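Local coordinates for protein 4-oxalmesaconate hydratase (Pseudomonas putida, PDB 5CGZ) that catalyses the zinc-dependent hydration of 4-carboxy-2-hydroxymuconate (the oxalomesaconate enol) to 4-carboxy-4-hydroxy-2-oxoadipate, the third step of gallate degradation, at residues D85-A90 against N120-A126. Sequence-based numbering, arbitrary orientation.
Sequences DYPMRA and NYDHPLA. With ZN (zinc ion), chain C.
Beside the zinc site, and contributing its ligand His123, in the Rossmann-like fold of the MshB deacetylase family, the loop between strand 76-80 and helix 92-105 is tied to helix 122-138 by the carboxylate of Asp122. Asp122 OD2 takes Tyr86 N on its syn lone pair (2.9 Å, 166° at the hydrogen), while Asp122 OD1 receives Met88 N from above the carboxylate plane at 2.9 Å. An aspartate suits this place because its two oxygens can serve two backbone amides two residues apart in the loop; the cis peptide bond before Pro87 lies between them. A water donates to both Asp122 OD1 and Met88 O. Met88 reaches the helix with CG opposite its backbone N (chi1 -170°) and a bend at chi3, laying CE against Leu125 CG (3.8 Å) and Ala126 CB (4.0 Å), beside the helix backbone; the long, unbranched thioether suits packing against both. The Tyr86 ring stands nearly perpendicular to the Asn120 amide, Tyr86 OH 2.9 Å from Asn120 ND2 at a poor hydrogen-bonding angle. Asn120 OD1 caps the helix weakly through Asp122 N, and its CG lies over the His123 ring. His123 NE2 binds zinc at 2.2 Å, alongside His10, Asp13 and Glu44. Since Asp122 OD2 also accepts from His10 NE2, Asp122 is a second-shell residue: two loop amides would hold its carboxylate in place, and its bond to His10 would be expected to fix that ligand's ring orientation.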
ATOM      1  N   ASP A  85      -5.922  -9.108 -29.991  1.00 33.60           N
ATOM      2  CA  ASP A  85      -6.420  -8.680 -28.684  1.00 33.34           C
ATOM      3  C   ASP A  85      -7.430  -9.677 -28.117  1.00 33.03           C
ATOM      4  O   ASP A  85      -7.943 -10.524 -28.846  1.00 35.85           O
ATOM      5  CB  ASP A  85      -7.069  -7.301 -28.782  1.00 32.08           C
ATOM      6  CG  ASP A  85      -8.381  -7.335 -29.560  1.00 38.35           C
ATOM      7  OD1 ASP A  85      -8.455  -8.075 -30.564  1.00 34.42           O
ATOM      8  OD2 ASP A  85      -9.338  -6.635 -29.158  1.00 33.81           O
ATOM      9  N   TYR A  86      -7.707  -9.568 -26.819  1.00 34.57           N
ATOM     10  CA  TYR A  86      -8.765 -10.349 -26.164  1.00 34.75           C
ATOM     11  C   TYR A  86      -8.778 -11.820 -26.534  1.00 38.12           C
ATOM     12  O   TYR A  86      -9.755 -12.290 -27.106  1.00 37.68           O
ATOM     13  CB  TYR A  86     -10.140  -9.770 -26.494  1.00 32.47           C
ATOM     14  CG  TYR A  86     -10.510  -8.519 -25.730  1.00 36.27           C
ATOM     15  CD1 TYR A  86      -9.837  -7.324 -25.950  1.00 39.09           C
ATOM     16  CD2 TYR A  86     -11.555  -8.527 -24.812  1.00 38.49           C
ATOM     17  CE1 TYR A  86     -10.179  -6.171 -25.271  1.00 39.56           C
ATOM     18  CE2 TYR A  86     -11.911  -7.368 -24.118  1.00 35.57           C
ATOM     19  CZ  TYR A  86     -11.216  -6.199 -24.352  1.00 41.48           C
ATOM     20  OH  TYR A  86     -11.560  -5.044 -23.681  1.00 42.25           O
ATOM     21  N   PRO A  87      -7.719 -12.561 -26.180  1.00 34.69           N
ATOM     22  CA  PRO A  87      -6.581 -12.095 -25.388  1.00 34.17           C
ATOM     23  C   PRO A  87      -5.384 -11.694 -26.228  1.00 39.16           C
ATOM     24  O   PRO A  87      -5.072 -12.337 -27.236  1.00 38.85           O
ATOM     25  CB  PRO A  87      -6.226 -13.328 -24.553  1.00 32.07           C
ATOM     26  CG  PRO A  87      -6.467 -14.460 -25.547  1.00 36.44           C
ATOM     27  CD  PRO A  87      -7.680 -14.023 -26.376  1.00 35.98           C
ATOM     28  N   MET A  88      -4.695 -10.648 -25.790  1.00 35.94           N
ATOM     29  CA  MET A  88      -3.372 -10.348 -26.305  1.00 33.11           C
ATOM     30  C   MET A  88      -2.351 -11.252 -25.611  1.00 37.79           C
ATOM     31  O   MET A  88      -2.353 -11.382 -24.386  1.00 35.12           O
ATOM     32  CB  MET A  88      -3.036  -8.872 -26.090  1.00 32.34           C
ATOM     33  CG  MET A  88      -1.786  -8.409 -26.809  1.00 31.59           C
ATOM     34  SD  MET A  88      -1.663  -6.600 -26.832  1.00 36.29           S
ATOM     35  CE  MET A  88      -0.734  -6.343 -25.343  1.00 33.45           C
ATOM     36  N   ARG A  89      -1.495 -11.892 -26.400  1.00 36.36           N
ATOM     37  CA  ARG A  89      -0.405 -12.713 -25.872  1.00 34.20           C
ATOM     38  C   ARG A  89       0.884 -12.392 -26.617  1.00 37.88           C
ATOM     39  O   ARG A  89       0.861 -12.178 -27.822  1.00 38.51           O
ATOM     40  CB  ARG A  89      -0.729 -14.210 -25.999  1.00 33.87           C
ATOM     41  CG  ARG A  89      -1.876 -14.694 -25.105  1.00 36.17           C
ATOM     42  CD  ARG A  89      -1.485 -14.622 -23.619  1.00 36.35           C
ATOM     43  NE  ARG A  89      -2.499 -15.209 -22.740  1.00 39.58           N
ATOM     44  CZ  ARG A  89      -3.436 -14.509 -22.104  1.00 40.09           C
ATOM     45  NH1 ARG A  89      -3.496 -13.190 -22.245  1.00 36.55           N
ATOM     46  NH2 ARG A  89      -4.319 -15.130 -21.325  1.00 36.55           N
ATOM     47  N   ALA A  90       2.007 -12.358 -25.907  1.00 36.50           N
ATOM     48  CA  ALA A  90       3.295 -12.090 -26.534  1.00 41.38           C
ATOM     49  C   ALA A  90       4.301 -13.184 -26.191  1.00 44.34           C
ATOM     50  O   ALA A  90       4.156 -13.873 -25.179  1.00 48.88           O
ATOM     51  CB  ALA A  90       3.829 -10.733 -26.100  1.00 38.97           C
ATOM     52  N   ASN A 120      -9.275  -4.702 -18.293  1.00 33.93           N
ATOM     53  CA  ASN A 120      -8.621  -5.046 -19.553  1.00 33.43           C
ATOM     54  C   ASN A 120      -7.228  -5.626 -19.355  1.00 34.95           C
ATOM     55  O   ASN A 120      -6.270  -4.882 -19.124  1.00 33.65           O
ATOM     56  CB  ASN A 120      -8.536  -3.808 -20.437  1.00 34.83           C
ATOM     57  CG  ASN A 120      -8.387  -4.148 -21.898  1.00 44.37           C
ATOM     58  OD1 ASN A 120      -7.548  -4.972 -22.281  1.00 43.89           O
ATOM     59  ND2 ASN A 120      -9.215  -3.529 -22.728  1.00 42.26           N
ATOM     60  N   TYR A 121      -7.112  -6.947 -19.459  1.00 28.36           N
ATOM     61  CA  TYR A 121      -5.837  -7.624 -19.231  1.00 33.45           C
ATOM     62  C   TYR A 121      -4.784  -7.262 -20.283  1.00 32.86           C
ATOM     63  O   TYR A 121      -3.583  -7.328 -20.012  1.00 31.48           O
ATOM     64  CB  TYR A 121      -6.048  -9.148 -19.185  1.00 34.04           C
ATOM     65  CG  TYR A 121      -6.308  -9.656 -17.781  1.00 34.40           C
ATOM     66  CD1 TYR A 121      -7.413  -9.221 -17.060  1.00 34.04           C
ATOM     67  CD2 TYR A 121      -5.442 -10.555 -17.173  1.00 34.32           C
ATOM     68  CE1 TYR A 121      -7.645  -9.664 -15.767  1.00 37.95           C
ATOM     69  CE2 TYR A 121      -5.670 -11.009 -15.884  1.00 36.89           C
ATOM     70  CZ  TYR A 121      -6.768 -10.559 -15.187  1.00 38.27           C
ATOM     71  OH  TYR A 121      -6.986 -11.000 -13.901  1.00 32.71           O
ATOM     72  N   ASP A 122      -5.221  -6.875 -21.478  1.00 29.27           N
ATOM     73  CA  ASP A 122      -4.270  -6.521 -22.531  1.00 29.63           C
ATOM     74  C   ASP A 122      -3.442  -5.276 -22.170  1.00 32.96           C
ATOM     75  O   ASP A 122      -2.299  -5.118 -22.611  1.00 30.63           O
ATOM     76  CB  ASP A 122      -4.993  -6.265 -23.856  1.00 28.65           C
ATOM     77  CG  ASP A 122      -5.674  -7.505 -24.419  1.00 32.39           C
ATOM     78  OD1 ASP A 122      -5.546  -8.614 -23.848  1.00 32.83           O
ATOM     79  OD2 ASP A 122      -6.344  -7.361 -25.459  1.00 34.15           O
ATOM     80  N   HIS A 123      -4.021  -4.379 -21.383  1.00 27.48           N
ATOM     81  CA  HIS A 123      -3.369  -3.091 -21.146  1.00 29.89           C
ATOM     82  C   HIS A 123      -2.068  -3.225 -20.355  1.00 27.02           C
ATOM     83  O   HIS A 123      -1.031  -2.754 -20.819  1.00 30.70           O
ATOM     84  CB  HIS A 123      -4.338  -2.132 -20.457  1.00 27.04           C
ATOM     85  CG  HIS A 123      -5.394  -1.608 -21.376  1.00 31.25           C
ATOM     86  ND1 HIS A 123      -6.510  -0.928 -20.930  1.00 31.97           N
ATOM     87  CD2 HIS A 123      -5.504  -1.660 -22.725  1.00 32.35           C
ATOM     88  CE1 HIS A 123      -7.258  -0.589 -21.962  1.00 34.63           C
ATOM     89  NE2 HIS A 123      -6.670  -1.022 -23.066  1.00 34.23           N
ATOM     90  N   PRO A 124      -2.101  -3.884 -19.176  1.00 29.62           N
ATOM     91  CA  PRO A 124      -0.829  -4.070 -18.457  1.00 31.04           C
ATOM     92  C   PRO A 124       0.190  -4.898 -19.252  1.00 34.19           C
ATOM     93  O   PRO A 124       1.391  -4.660 -19.131  1.00 30.35           O
ATOM     94  CB  PRO A 124      -1.248  -4.807 -17.168  1.00 30.26           C
ATOM     95  CG  PRO A 124      -2.701  -4.459 -16.986  1.00 33.07           C
ATOM     96  CD  PRO A 124      -3.252  -4.382 -18.394  1.00 29.78           C
ATOM     97  N   LEU A 125      -0.272  -5.859 -20.048  1.00 28.97           N
ATOM     98  CA  LEU A 125       0.666  -6.638 -20.851  1.00 27.94           C
ATOM     99  C   LEU A 125       1.465  -5.711 -21.770  1.00 30.47           C
ATOM    100  O   LEU A 125       2.678  -5.845 -21.897  1.00 29.56           O
ATOM    101  CB  LEU A 125      -0.057  -7.703 -21.670  1.00 30.58           C
ATOM    102  CG  LEU A 125       0.836  -8.463 -22.662  1.00 35.62           C
ATOM    103  CD1 LEU A 125       2.021  -9.121 -21.954  1.00 26.48           C
ATOM    104  CD2 LEU A 125       0.012  -9.502 -23.415  1.00 31.36           C
ATOM    105  N   ALA A 126       0.776  -4.759 -22.391  1.00 28.70           N
ATOM    106  CA  ALA A 126       1.432  -3.780 -23.257  1.00 27.89           C
ATOM    107  C   ALA A 126       2.519  -3.017 -22.501  1.00 32.38           C
ATOM    108  O   ALA A 126       3.622  -2.808 -23.022  1.00 30.70           O
ATOM    109  CB  ALA A 126       0.405  -2.802 -23.836  1.00 27.20           C
TER
HETATM  110 ZN    ZN C 301      -7.247  -0.689 -25.131  1.00 35.03          ZN
HETATM  111  O   HOH W   1      -3.542 -10.004 -22.400  1.00 31.26           O
HETATM  112  O   HOH W   2      -9.277   0.662 -24.617  1.00 47.84           O